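Local coordinates for HupZ (Streptococcus sp. 'group A', PDB 5ESC), which degrades heme in vitro, and is built as a dimeric split-barrel protein of the pyridoxamine 5'-phosphate oxidase family, at residues G29-M34 with F42-N47. Sequence-based numbering, arbitrary orientation.
Sequences GPKRSM and FIYNEN
Lys31 CG sits 4.1 Å above one face of the Tyr44 ring, offset toward the rim; CD and CE then pass out beyond the CD2-CE2 edge, with Lys31 CE 3.6 Å from Tyr44 CE2. A bend at chi2 (-61°) sends the chain obliquely past the rim toward Glu46. The salt bridge is a long one, with NZ of Lys31 3.4 Å from OE2 of Glu46, a weak hydrogen bond. That same OE2 takes a firmer bond from the Tyr44 hydroxyl, OH to OE2 2.7 Å, arriving on the anti side and 25° out of the carboxylate plane; the other oxygen, OE1, is bound by Thr48. Within the turn, Ser33 OG accepts the backbone N-H of Asn45 at 2.8 Å (157° at the hydrogen), tying loop to strand through a side chain. In the split barrel, this type I turn, Lys31 to Met34, links strand 26-31 to 35-38, the two outermost strands of the chain's antiparallel sheet, and 35-38 pairs with 41-46. Met34 reaches toward Phe42: SD touches Phe42 CB at 3.7 Å and lies 4.9 Å from the centroid of the Phe42 ring, an oblique Met-aromatic contact, while Met34 CE rests 3.9 Å from Tyr44 CD1. Helix 51-59 packs against Lys31 and Tyr44 through Thr52, and Phe77 meets the Phe42 ring edge-to-face. Trp96 of helix 88-97 touches Ser33 and Asn45, and Ala93 O in the same helix accepts from Asn45 ND2, while Arg35 binds both Ser33 O and Asn45 OD1.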
loop_
_atom_site.group_PDB
_atom_site.type_symbol
_atom_site.label_atom_id
_atom_site.label_comp_id
_atom_site.label_asym_id
_atom_site.label_seq_id
_atom_site.Cartn_x
_atom_site.Cartn_y
_atom_site.Cartn_z
ATOM N N GLY A 29 -2.369 3.409 3.464
ATOM C CA GLY A 29 -1.685 3.831 4.665
ATOM C C GLY A 29 -1.134 2.639 5.465
ATOM O O GLY A 29 -1.631 1.509 5.290
ATOM N N PRO A 30 -0.107 2.867 6.304
ATOM C CA PRO A 30 0.506 1.836 7.123
ATOM C C PRO A 30 -0.362 1.541 8.391
ATOM O O PRO A 30 -1.030 2.448 8.933
ATOM C CB PRO A 30 1.823 2.514 7.573
ATOM C CG PRO A 30 1.470 3.968 7.641
ATOM C CD PRO A 30 0.481 4.200 6.561
ATOM N N LYS A 31 -0.346 0.301 8.895
ATOM C CA LYS A 31 -0.988 -0.026 10.166
ATOM C C LYS A 31 0.012 -0.856 10.930
ATOM O O LYS A 31 0.075 -2.113 10.776
ATOM C CB LYS A 31 -2.355 -0.755 9.974
ATOM C CG LYS A 31 -3.525 0.049 9.388
ATOM C CD LYS A 31 -3.895 1.241 10.276
ATOM C CE LYS A 31 -4.985 2.134 9.705
ATOM N NZ LYS A 31 -5.351 3.099 10.827
ATOM N N ARG A 32 0.794 -0.233 11.802
ATOM C CA ARG A 32 1.822 -0.984 12.439
ATOM C C ARG A 32 1.316 -2.016 13.466
ATOM O O ARG A 32 2.074 -2.832 13.864
ATOM C CB ARG A 32 2.844 -0.054 13.100
ATOM C CG ARG A 32 2.295 0.814 14.143
ATOM C CD ARG A 32 3.443 1.747 14.591
ATOM N NE ARG A 32 3.077 2.394 15.855
ATOM C CZ ARG A 32 3.325 1.907 17.083
ATOM N NH1 ARG A 32 4.002 0.756 17.279
ATOM N NH2 ARG A 32 2.910 2.597 18.139
ATOM N N SER A 33 0.073 -1.928 13.933
ATOM C CA SER A 33 -0.450 -2.882 14.935
ATOM C C SER A 33 -1.148 -4.068 14.229
ATOM O O SER A 33 -1.756 -4.894 14.885
ATOM C CB SER A 33 -1.523 -2.263 15.776
ATOM O OG SER A 33 -2.619 -1.719 15.037
ATOM N N MET A 34 -1.099 -4.116 12.895
ATOM C CA MET A 34 -1.800 -5.193 12.167
ATOM C C MET A 34 -1.202 -6.551 12.608
ATOM O O MET A 34 0.035 -6.710 12.586
ATOM C CB MET A 34 -1.658 -5.025 10.712
ATOM C CG MET A 34 -2.520 -6.057 9.867
ATOM S SD MET A 34 -4.288 -5.717 9.829
ATOM C CE MET A 34 -4.441 -4.210 8.877
ATOM N N PHE A 42 -7.087 -10.971 10.605
ATOM C CA PHE A 42 -6.136 -10.045 11.182
ATOM C C PHE A 42 -6.940 -9.103 12.036
ATOM O O PHE A 42 -8.164 -8.917 11.810
ATOM C CB PHE A 42 -5.469 -9.158 10.133
ATOM C CG PHE A 42 -4.443 -9.807 9.272
ATOM C CD1 PHE A 42 -3.075 -9.760 9.604
ATOM C CD2 PHE A 42 -4.814 -10.444 8.077
ATOM C CE1 PHE A 42 -2.140 -10.305 8.788
ATOM C CE2 PHE A 42 -3.849 -11.020 7.264
ATOM C CZ PHE A 42 -2.512 -10.927 7.598
ATOM N N ILE A 43 -6.316 -8.461 13.015
ATOM C CA ILE A 43 -6.926 -7.376 13.714
ATOM C C ILE A 43 -5.910 -6.240 13.705
ATOM O O ILE A 43 -4.705 -6.512 13.543
ATOM C CB ILE A 43 -7.432 -7.689 15.170
ATOM C CG1 ILE A 43 -6.347 -8.282 16.132
ATOM C CG2 ILE A 43 -8.723 -8.595 15.132
ATOM C CD1 ILE A 43 -6.670 -8.114 17.566
ATOM N N TYR A 44 -6.365 -5.012 13.915
ATOM C CA TYR A 44 -5.469 -3.879 14.121
ATOM C C TYR A 44 -6.116 -2.921 15.111
ATOM O O TYR A 44 -7.322 -2.927 15.251
ATOM C CB TYR A 44 -5.055 -3.165 12.796
ATOM C CG TYR A 44 -6.064 -2.177 12.206
ATOM C CD1 TYR A 44 -7.028 -2.593 11.321
ATOM C CD2 TYR A 44 -6.028 -0.831 12.542
ATOM C CE1 TYR A 44 -7.962 -1.699 10.762
ATOM C CE2 TYR A 44 -6.974 0.090 11.972
ATOM C CZ TYR A 44 -7.925 -0.376 11.088
ATOM O OH TYR A 44 -8.852 0.431 10.480
ATOM N N ASN A 45 -5.340 -2.101 15.780
ATOM C CA ASN A 45 -5.898 -1.085 16.682
ATOM C C ASN A 45 -6.197 0.227 15.909
ATOM O O ASN A 45 -5.271 0.771 15.312
ATOM C CB ASN A 45 -4.880 -0.808 17.768
ATOM C CG ASN A 45 -4.906 -1.802 18.838
ATOM O OD1 ASN A 45 -4.911 -2.979 18.566
ATOM N ND2 ASN A 45 -4.909 -1.343 20.116
ATOM N N GLU A 46 -7.434 0.710 15.892
ATOM C CA GLU A 46 -7.810 1.872 15.124
ATOM C C GLU A 46 -7.818 3.016 16.119
ATOM O O GLU A 46 -8.658 3.040 16.992
ATOM C CB GLU A 46 -9.223 1.735 14.570
ATOM C CG GLU A 46 -9.675 2.964 13.812
ATOM C CD GLU A 46 -8.650 3.443 12.800
ATOM O OE1 GLU A 46 -7.854 4.319 13.176
ATOM O OE2 GLU A 46 -8.601 2.876 11.644
ATOM N N ASN A 47 -6.933 3.961 15.986
ATOM C CA ASN A 47 -6.822 5.045 16.967
ATOM C C ASN A 47 -7.369 6.335 16.381
ATOM O O ASN A 47 -7.285 7.384 17.006
ATOM C CB ASN A 47 -5.358 5.233 17.350
ATOM C CG ASN A 47 -4.768 4.023 18.072
ATOM O OD1 ASN A 47 -5.476 3.335 18.802
ATOM N ND2 ASN A 47 -3.499 3.704 17.796
HETATM O O HOH W 1 -4.850 3.398 13.968
#